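PDB 4ZAD: ferulic acid decarboxylase 1 from Candida dubliniensis, which binds a prenylated flavin mononucleotide cofactor and probably catalyses the reversible decarboxylation of ferulic, p-coumaric and cinnamic acids to their vinyl derivatives. Local coordinates for residues A[179-182]-A[188-191]; A[203-208]-A[212-217]; A[161-166]-A[303-308]. All coordinates share one frame; numbering follows the deposited sequence.

Contact 1: A[179-182]-A[188-191]. With 4LU (1-deoxy-5-O-phosphono-1-(3,3,4,5-tetramethyl-9,11-dioxo-2,3,8,9,10,11-hexahydro-7H-quinolino[1,8-fg]pteridin-12-ium-7-y l)-D-ribitol), chain E.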
loop_
_atom_site.group_PDB
_atom_site.type_symbol
_atom_site.label_atom_id
_atom_site.label_comp_id
_atom_site.label_asym_id
_atom_site.label_seq_id
_atom_site.Cartn_x
_atom_site.Cartn_y
_atom_site.Cartn_z
ATOM N N ARG A 179 -20.113 -11.965 16.259
ATOM C CA ARG A 179 -19.485 -13.257 16.376
ATOM C C ARG A 179 -20.114 -14.014 17.504
ATOM O O ARG A 179 -20.769 -13.415 18.372
ATOM C CB ARG A 179 -17.982 -13.117 16.582
ATOM C CG ARG A 179 -17.564 -12.717 17.956
ATOM C CD ARG A 179 -16.068 -12.580 17.948
ATOM N NE ARG A 179 -15.479 -12.367 19.255
ATOM C CZ ARG A 179 -14.365 -11.667 19.459
ATOM N NH1 ARG A 179 -13.744 -11.078 18.442
ATOM N NH2 ARG A 179 -13.866 -11.529 20.683
ATOM N N GLY A 180 -19.927 -15.327 17.468
ATOM C CA GLY A 180 -20.467 -16.213 18.478
ATOM C C GLY A 180 -19.732 -17.525 18.563
ATOM O O GLY A 180 -19.427 -18.163 17.549
ATOM N N MET A 181 -19.414 -17.929 19.777
ATOM C CA MET A 181 -18.744 -19.186 19.974
ATOM C C MET A 181 -19.540 -20.090 20.914
ATOM O O MET A 181 -20.298 -19.627 21.766
ATOM C CB MET A 181 -17.297 -18.987 20.459
ATOM C CG MET A 181 -17.083 -18.039 21.619
ATOM S SD MET A 181 -15.485 -18.344 22.423
ATOM C CE MET A 181 -15.905 -19.684 23.574
ATOM N N VAL A 182 -19.362 -21.395 20.742
ATOM C CA VAL A 182 -20.079 -22.363 21.557
ATOM C C VAL A 182 -19.533 -22.282 22.962
ATOM O O VAL A 182 -18.327 -22.328 23.153
ATOM C CB VAL A 182 -19.896 -23.791 21.038
ATOM C CG1 VAL A 182 -20.679 -24.786 21.932
ATOM C CG2 VAL A 182 -20.345 -23.889 19.573
ATOM N N ILE A 188 -24.392 -20.253 23.414
ATOM C CA ILE A 188 -23.441 -19.508 22.638
ATOM C C ILE A 188 -23.199 -18.195 23.327
ATOM O O ILE A 188 -24.145 -17.585 23.826
ATOM C CB ILE A 188 -24.020 -19.182 21.241
ATOM C CG1 ILE A 188 -24.341 -20.440 20.457
ATOM C CG2 ILE A 188 -23.060 -18.308 20.450
ATOM C CD1 ILE A 188 -25.103 -20.153 19.210
ATOM N N THR A 189 -21.941 -17.758 23.348
ATOM C CA THR A 189 -21.590 -16.401 23.769
ATOM C C THR A 189 -20.868 -15.707 22.636
ATOM O O THR A 189 -20.179 -16.339 21.827
ATOM C CB THR A 189 -20.661 -16.344 25.030
ATOM O OG1 THR A 189 -20.387 -14.968 25.349
ATOM C CG2 THR A 189 -19.330 -17.049 24.799
ATOM N N GLY A 190 -21.020 -14.396 22.588
ATOM C CA GLY A 190 -20.372 -13.605 21.577
ATOM C C GLY A 190 -20.310 -12.186 22.042
ATOM O O GLY A 190 -20.849 -11.851 23.086
ATOM N N LEU A 191 -19.639 -11.349 21.260
ATOM C CA LEU A 191 -19.581 -9.911 21.506
ATOM C C LEU A 191 -20.935 -9.212 21.454
ATOM O O LEU A 191 -21.748 -9.449 20.549
ATOM C CB LEU A 191 -18.705 -9.234 20.451
ATOM C CG LEU A 191 -17.195 -9.226 20.607
ATOM C CD1 LEU A 191 -16.656 -8.525 19.366
ATOM C CD2 LEU A 191 -16.795 -8.490 21.855
HETATM C C9 4LU E . -19.354 -8.219 10.343
HETATM C C8 4LU E . -19.279 -9.337 9.502
HETATM C C7 4LU E . -18.739 -10.546 9.964
HETATM C C10 4LU E . -19.517 -7.540 13.966
HETATM C C6 4LU E . -18.176 -10.578 11.345
HETATM N N3 4LU E . -19.372 -7.920 16.666
HETATM C C2 4LU E . -20.050 -6.873 16.180
HETATM C C13 4LU E . -18.790 -12.707 12.201
HETATM C C5 4LU E . -17.611 -11.810 11.905
HETATM C C1 4LU E . -17.218 -10.424 13.961
HETATM O O2 4LU E . -20.604 -6.126 16.996
HETATM N N1 4LU E . -20.120 -6.680 14.840
HETATM C C4 4LU E . -18.740 -8.790 15.852
HETATM O O4 4LU E . -18.145 -9.721 16.447
HETATM C C4A 4LU E . -18.782 -8.628 14.487
HETATM N N5 4LU E . -17.803 -9.362 13.484
HETATM C C3 4LU E . -17.104 -11.615 13.253
HETATM C C12 4LU E . -16.652 -12.549 10.977
HETATM C C5A 4LU E . -18.244 -9.345 12.172
HETATM C C7M 4LU E . -18.660 -11.781 9.106
HETATM C C8M 4LU E . -19.850 -9.184 8.116
HETATM C C9A 4LU E . -19.003 -8.249 11.702
HETATM N N10 4LU E . -19.620 -7.332 12.624
HETATM C "C1'" 4LU E . -19.854 -5.930 12.251
HETATM C "C2'" 4LU E . -21.363 -5.691 12.240
HETATM O "O2'" 4LU E . -21.992 -6.762 11.508
HETATM C "C3'" 4LU E . -21.736 -4.325 11.649
HETATM O "O3'" 4LU E . -21.194 -3.271 12.473
HETATM C "C4'" 4LU E . -23.263 -4.138 11.520
HETATM O "O4'" 4LU E . -23.554 -2.756 11.292
HETATM C "C5'" 4LU E . -24.000 -4.557 12.804
HETATM O "O5'" 4LU E . -25.397 -4.347 12.751
HETATM P P 4LU E . -26.131 -3.147 13.488
HETATM O O2P 4LU E . -27.572 -3.599 13.251
HETATM O O3P 4LU E . -25.638 -1.904 12.717
HETATM O O1P 4LU E . -25.657 -3.173 14.925
HETATM O O HOH W 1 -22.616 -11.897 19.974
#

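Contact 2: A[203-208]-A[212-217]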
loop_
_atom_site.group_PDB
_atom_site.type_symbol
_atom_site.label_atom_id
_atom_site.label_comp_id
_atom_site.label_asym_id
_atom_site.label_seq_id
_atom_site.Cartn_x
_atom_site.Cartn_y
_atom_site.Cartn_z
ATOM N N ASP A 203 -30.208 -3.544 25.646
ATOM C CA ASP A 203 -30.131 -2.512 26.693
ATOM C C ASP A 203 -31.550 -2.131 27.094
ATOM O O ASP A 203 -31.768 -1.694 28.207
ATOM C CB ASP A 203 -29.455 -1.203 26.227
ATOM C CG ASP A 203 -27.937 -1.165 26.417
ATOM O OD1 ASP A 203 -27.360 -2.042 27.054
ATOM O OD2 ASP A 203 -27.302 -0.215 25.882
ATOM N N ALA A 204 -32.486 -2.252 26.149
ATOM C CA ALA A 204 -33.872 -1.869 26.370
ATOM C C ALA A 204 -34.547 -2.907 27.253
ATOM O O ALA A 204 -35.373 -2.565 28.117
ATOM C CB ALA A 204 -34.612 -1.713 25.050
ATOM N N TRP A 205 -34.202 -4.169 27.046
ATOM C CA TRP A 205 -34.760 -5.224 27.854
ATOM C C TRP A 205 -34.222 -5.148 29.261
ATOM O O TRP A 205 -34.913 -5.488 30.212
ATOM C CB TRP A 205 -34.470 -6.578 27.241
ATOM C CG TRP A 205 -35.334 -6.872 26.026
ATOM C CD1 TRP A 205 -35.127 -6.434 24.758
ATOM C CD2 TRP A 205 -36.519 -7.681 25.977
ATOM N NE1 TRP A 205 -36.100 -6.922 23.919
ATOM C CE2 TRP A 205 -36.958 -7.699 24.639
ATOM C CE3 TRP A 205 -37.241 -8.395 26.933
ATOM C CZ2 TRP A 205 -38.088 -8.375 24.235
ATOM C CZ3 TRP A 205 -38.367 -9.074 26.542
ATOM C CH2 TRP A 205 -38.792 -9.058 25.197
ATOM N N VAL A 206 -32.987 -4.681 29.379
ATOM C CA VAL A 206 -32.359 -4.449 30.665
ATOM C C VAL A 206 -33.059 -3.292 31.376
ATOM O O VAL A 206 -33.452 -3.414 32.554
ATOM C CB VAL A 206 -30.825 -4.200 30.524
ATOM C CG1 VAL A 206 -30.210 -3.806 31.897
ATOM C CG2 VAL A 206 -30.125 -5.468 30.015
ATOM N N ALA A 207 -33.272 -2.197 30.656
ATOM C CA ALA A 207 -33.889 -1.027 31.251
ATOM C C ALA A 207 -35.268 -1.373 31.861
ATOM O O ALA A 207 -35.697 -0.734 32.821
ATOM C CB ALA A 207 -33.991 0.115 30.255
ATOM N N ALA A 208 -35.919 -2.417 31.367
ATOM C CA ALA A 208 -37.219 -2.795 31.866
ATOM C C ALA A 208 -37.156 -4.011 32.803
ATOM O O ALA A 208 -38.173 -4.688 33.064
ATOM C CB ALA A 208 -38.114 -3.077 30.692
ATOM N N ASP A 212 -32.743 -10.974 31.472
ATOM C CA ASP A 212 -32.358 -12.386 31.477
ATOM C C ASP A 212 -33.092 -13.205 30.427
ATOM O O ASP A 212 -32.672 -14.296 30.078
ATOM C CB ASP A 212 -32.502 -13.020 32.888
ATOM C CG ASP A 212 -33.945 -13.194 33.339
ATOM O OD1 ASP A 212 -34.768 -12.251 33.182
ATOM O OD2 ASP A 212 -34.239 -14.290 33.880
ATOM N N LYS A 213 -34.183 -12.667 29.909
ATOM C CA LYS A 213 -35.039 -13.426 28.994
ATOM C C LYS A 213 -35.426 -12.576 27.778
ATOM O O LYS A 213 -36.600 -12.248 27.556
ATOM C CB LYS A 213 -36.239 -14.057 29.782
ATOM C CG LYS A 213 -35.920 -15.530 30.276
ATOM C CD LYS A 213 -36.437 -15.922 31.686
ATOM C CE LYS A 213 -37.670 -16.855 31.643
ATOM N NZ LYS A 213 -37.357 -18.313 31.625
ATOM N N ILE A 214 -34.382 -12.223 27.017
ATOM C CA ILE A 214 -34.477 -11.456 25.745
ATOM C C ILE A 214 -34.598 -12.454 24.585
ATOM O O ILE A 214 -33.670 -13.234 24.321
ATOM C CB ILE A 214 -33.200 -10.577 25.474
ATOM C CG1 ILE A 214 -32.774 -9.784 26.710
ATOM C CG2 ILE A 214 -33.417 -9.649 24.307
ATOM C CD1 ILE A 214 -31.237 -9.543 26.858
ATOM N N PRO A 215 -35.743 -12.468 23.894
ATOM C CA PRO A 215 -35.879 -13.382 22.773
ATOM C C PRO A 215 -34.885 -13.089 21.644
ATOM O O PRO A 215 -34.659 -11.911 21.297
ATOM C CB PRO A 215 -37.298 -13.099 22.284
ATOM C CG PRO A 215 -38.012 -12.709 23.470
ATOM C CD PRO A 215 -37.041 -11.865 24.236
ATOM N N PHE A 216 -34.330 -14.167 21.083
ATOM C CA PHE A 216 -33.463 -14.089 19.934
ATOM C C PHE A 216 -33.698 -15.232 18.961
ATOM O O PHE A 216 -34.126 -16.301 19.349
ATOM C CB PHE A 216 -31.988 -14.056 20.362
ATOM C CG PHE A 216 -31.363 -15.408 20.528
ATOM C CD1 PHE A 216 -30.791 -16.058 19.451
ATOM C CD2 PHE A 216 -31.316 -16.014 21.762
ATOM C CE1 PHE A 216 -30.190 -17.308 19.605
ATOM C CE2 PHE A 216 -30.733 -17.260 21.921
ATOM C CZ PHE A 216 -30.157 -17.900 20.848
ATOM N N ALA A 217 -33.408 -14.965 17.686
ATOM C CA ALA A 217 -33.190 -16.011 16.685
ATOM C C ALA A 217 -31.815 -15.755 16.085
ATOM O O ALA A 217 -31.336 -14.633 16.076
ATOM C CB ALA A 217 -34.273 -16.023 15.591
#

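Contact 3: A[161-166]-A[303-308]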
loop_
_atom_site.group_PDB
_atom_site.type_symbol
_atom_site.label_atom_id
_atom_site.label_comp_id
_atom_site.label_asym_id
_atom_site.label_seq_id
_atom_site.Cartn_x
_atom_site.Cartn_y
_atom_site.Cartn_z
ATOM N N GLY A 161 -24.130 -15.770 10.175
ATOM C CA GLY A 161 -25.552 -15.845 10.326
ATOM C C GLY A 161 -25.951 -14.569 11.007
ATOM O O GLY A 161 -25.085 -13.735 11.339
ATOM N N MET A 162 -27.254 -14.472 11.286
ATOM C CA MET A 162 -27.917 -13.199 11.585
ATOM C C MET A 162 -28.654 -13.265 12.905
ATOM O O MET A 162 -29.431 -14.174 13.118
ATOM C CB MET A 162 -28.911 -12.952 10.464
ATOM C CG MET A 162 -29.764 -11.739 10.551
ATOM S SD MET A 162 -30.803 -11.616 9.052
ATOM C CE MET A 162 -32.216 -12.646 9.449
ATOM N N TRP A 163 -28.419 -12.291 13.781
ATOM C CA TRP A 163 -29.117 -12.253 15.067
ATOM C C TRP A 163 -30.308 -11.404 14.817
ATOM O O TRP A 163 -30.171 -10.329 14.241
ATOM C CB TRP A 163 -28.302 -11.584 16.182
ATOM C CG TRP A 163 -27.026 -12.241 16.569
ATOM C CD1 TRP A 163 -25.782 -11.867 16.209
ATOM C CD2 TRP A 163 -26.875 -13.377 17.416
ATOM N NE1 TRP A 163 -24.854 -12.710 16.759
ATOM C CE2 TRP A 163 -25.509 -13.649 17.508
ATOM C CE3 TRP A 163 -27.769 -14.213 18.069
ATOM C CZ2 TRP A 163 -25.012 -14.695 18.260
ATOM C CZ3 TRP A 163 -27.271 -15.267 18.795
ATOM C CH2 TRP A 163 -25.909 -15.496 18.890
ATOM N N VAL A 164 -31.461 -11.906 15.264
ATOM C CA VAL A 164 -32.711 -11.204 15.207
ATOM C C VAL A 164 -33.076 -10.885 16.632
ATOM O O VAL A 164 -33.311 -11.811 17.419
ATOM C CB VAL A 164 -33.797 -12.116 14.594
ATOM C CG1 VAL A 164 -35.178 -11.395 14.527
ATOM C CG2 VAL A 164 -33.337 -12.660 13.227
ATOM N N LEU A 165 -33.076 -9.594 16.978
ATOM C CA LEU A 165 -33.502 -9.114 18.291
ATOM C C LEU A 165 -34.524 -8.032 18.044
ATOM O O LEU A 165 -34.392 -7.267 17.096
ATOM C CB LEU A 165 -32.313 -8.559 19.100
ATOM C CG LEU A 165 -31.529 -9.461 20.098
ATOM C CD1 LEU A 165 -31.538 -10.942 19.726
ATOM C CD2 LEU A 165 -30.071 -9.033 20.252
ATOM N N GLN A 166 -35.555 -7.990 18.894
ATOM C CA GLN A 166 -36.647 -7.008 18.825
ATOM C C GLN A 166 -36.782 -6.264 20.156
ATOM O O GLN A 166 -36.626 -6.860 21.214
ATOM C CB GLN A 166 -37.939 -7.753 18.536
ATOM C CG GLN A 166 -39.171 -6.872 18.284
ATOM C CD GLN A 166 -40.401 -7.710 18.011
ATOM O OE1 GLN A 166 -41.084 -8.179 18.943
ATOM N NE2 GLN A 166 -40.688 -7.921 16.735
ATOM N N PRO A 303 -22.091 -11.692 27.435
ATOM C CA PRO A 303 -23.401 -12.291 27.738
ATOM C C PRO A 303 -23.611 -13.666 27.106
ATOM O O PRO A 303 -22.787 -14.109 26.297
ATOM C CB PRO A 303 -24.418 -11.269 27.185
ATOM C CG PRO A 303 -23.710 -10.215 26.609
ATOM C CD PRO A 303 -22.237 -10.321 26.922
ATOM N N LEU A 304 -24.702 -14.326 27.475
ATOM C CA LEU A 304 -24.906 -15.723 27.091
ATOM C C LEU A 304 -26.221 -15.919 26.429
ATOM O O LEU A 304 -27.247 -15.553 27.008
ATOM C CB LEU A 304 -24.869 -16.653 28.315
ATOM C CG LEU A 304 -24.884 -18.142 28.008
ATOM C CD1 LEU A 304 -23.682 -18.552 27.108
ATOM C CD2 LEU A 304 -24.881 -18.936 29.329
ATOM N N TYR A 305 -26.176 -16.509 25.232
ATOM C CA TYR A 305 -27.365 -16.824 24.462
ATOM C C TYR A 305 -27.698 -18.264 24.729
ATOM O O TYR A 305 -26.907 -19.151 24.396
ATOM C CB TYR A 305 -27.120 -16.679 22.965
ATOM C CG TYR A 305 -26.791 -15.301 22.446
ATOM C CD1 TYR A 305 -25.509 -14.805 22.520
ATOM C CD2 TYR A 305 -27.754 -14.524 21.792
ATOM C CE1 TYR A 305 -25.185 -13.569 22.005
ATOM C CE2 TYR A 305 -27.437 -13.268 21.267
ATOM C CZ TYR A 305 -26.145 -12.811 21.374
ATOM O OH TYR A 305 -25.795 -11.577 20.857
ATOM N N ARG A 306 -28.866 -18.504 25.304
ATOM C CA ARG A 306 -29.283 -19.839 25.669
ATOM C C ARG A 306 -30.187 -20.276 24.586
ATOM O O ARG A 306 -31.243 -19.704 24.422
ATOM C CB ARG A 306 -30.035 -19.826 26.984
ATOM C CG ARG A 306 -29.287 -19.093 28.128
ATOM C CD ARG A 306 -30.055 -19.211 29.501
ATOM N NE ARG A 306 -29.287 -18.632 30.591
ATOM C CZ ARG A 306 -28.303 -19.257 31.244
ATOM N NH1 ARG A 306 -27.959 -20.516 30.918
ATOM N NH2 ARG A 306 -27.646 -18.608 32.226
ATOM N N VAL A 307 -29.777 -21.295 23.837
ATOM C CA VAL A 307 -30.560 -21.841 22.698
ATOM C C VAL A 307 -31.559 -22.886 23.209
ATOM O O VAL A 307 -31.151 -23.854 23.822
ATOM C CB VAL A 307 -29.589 -22.516 21.680
ATOM C CG1 VAL A 307 -30.322 -23.140 20.504
ATOM C CG2 VAL A 307 -28.548 -21.517 21.216
ATOM N N ASN A 308 -32.852 -22.677 22.972
ATOM C CA ASN A 308 -33.908 -23.612 23.343
ATOM C C ASN A 308 -34.427 -24.439 22.165
ATOM O O ASN A 308 -35.100 -25.425 22.370
ATOM C CB ASN A 308 -35.146 -22.877 23.934
ATOM C CG ASN A 308 -34.845 -22.006 25.193
ATOM O OD1 ASN A 308 -35.560 -21.000 25.424
ATOM N ND2 ASN A 308 -33.827 -22.381 25.999
#

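Contact 1: A[179-182]-A[188-191]
Met181 and Thr189 form an antiparallel hydrogen-bonded pair, with Met181 N reaching Thr189 O at 2.7 Å and Thr189 N returning to Met181 O at 2.9 Å. Val182 and Ile188 follow as a non-hydrogen-bonded pair. In the other direction the ladder gives way to Gly180 and Gly190, whose CA atoms come within 4.1 Å of each other. Gly190, having no side chain, can bring its CA to 3.2 Å from Arg179 O in a CA-H...O contact, and Gly180 separately leaves room for Ile188 CG2. Beyond the glycines a water takes over the pairing and donates to Arg179 O and to Leu191 O. On one face Met181 and Thr189 lie side by side, CG of the methionine packing on CG2 of the threonine, while Thr189 OG1 is held by Pro303 O. On the other face Ile188 CG2, anti to its own backbone N, packs against Met181 O and Gly180 CA.

This is a beta hairpin in the flavin-binding, Rift-related domain of the UbiD family, and the end away from its turn lies at the cofactor. Arg179 N donates to O4 of the prenylated flavin at 3.0 Å, and Leu191 CD1 packs against the same oxygen at 3.5 Å. The arginine leaves the backbone with CG between N and the carbonyl carbon (chi1 77°), then runs extended to NE, which carries its guanidinium across the leucine. Leu191 CD1 sits 3.8 Å above the guanidinium plane, over its centre. NH2 forms a salt bridge with Glu284, and NH1 makes a long, weak ion pair with Glu289, the predicted proton donor, consistent with the Glu-Arg-Glu network of UbiD enzymes.

Contact 2: A[203-208]-A[212-217]
Trp205 has CG beside its backbone N (chi1 -75°), a setting that sends the indole from the helix toward Ile214 and Pro215 on the neighbouring strand. Ile214 in turn places CG2 beside the carbonyl carbon, opposite N, and this branch lies over the face of the pyrrole ring. The methyl is centred there, 3.7 Å from CG2 to the Trp205 ring centroid and only 11° from the normal. Further along the same face comes Pro215, whose CD stands 3.8 Å from the centroid of the Trp205 six-membered ring, 25° off the normal and displaced toward CH2. Two CH-pi contacts thus cover both rings of one indole, one supplied by a branched chain sliding past it and the other by a proline ring crossing it at about a right angle. The isoleucine also uses its second branch: CG1 touches Trp205 CB at 3.7 Å, filling in behind the methyl at the root of the tryptophan.

The polar edge of the indole is satisfied elsewhere, since NE1 donates to Gln166 O, which fixes how the ring is turned. Pro168 also touches the tryptophan side chain. Asp203, two residues earlier in the helix, forms salt bridges with Lys199 and Arg278. After a short loop, 208-213, the end of helix 197-207 thus docks through Trp205 onto the start of strand 214-220, a strand of the antiparallel sheet of the flavin-binding domain.

Contact 3: A[161-166]-A[303-308]
Trp163 and Tyr305 hold the nearest CA pair of segments 161-166 and 303-308, yet these CA atoms stand 10.6 Å apart, so the contact is made entirely by side chains crossing the interior. The two rings arrive from opposite directions and overlap as an offset stack. The six-membered ring of Trp163 and the phenol ring of Tyr305 have centroids 3.8 Å apart, with planes inclined by 19°. The overlap is uneven: Trp163 CH2 sits 3.4 Å above the Tyr305 plane and over its centre, whereas Tyr305 CZ lies 3.6 Å above the Trp163 plane but nearer its rim. In both residues CG is anti to the carbonyl carbon (chi1 -63° in Trp163), which throws each ring out from its strand toward the other. The hydroxyl end reaches back over the indole, with Tyr305 OH 3.9 Å from Trp163 CE2.

Phe216 of strand 214-220 meets Tyr305 edge-to-face and also meets the Trp163 ring, making a buried aromatic cluster of three. Trp163 NE1 donates to Ala178 O, a residue that binds the prenylated flavin, so the indole is tied at its polar edge to the cofactor-binding segment while its other ring is stacked. Across the two segments the attraction is probably mainly dispersion between the inclined rings, while the hydrogen bond to Ala178 O gives the tryptophan a directional hold.

Overall arrangement
All three contacts belong to the Rift-related, flavin-binding domain and share its antiparallel sheet. Along the chain contact 1 closes before contact 2 opens, and both are nested within the long loop closed by contact 3. Contact 3 is also the spatial link: its centre lies about 9 Å from that of contact 1 and about 10 Å from that of contact 2, whereas those two are about 17 Å apart and do not touch. Strand 300-312 neighbours hairpin strand 187-189, and strand 162-166 neighbours 214-220. The series thus runs from the cofactor, at contact 1, through a buried aromatic interior to the partly exposed helix end of contact 2.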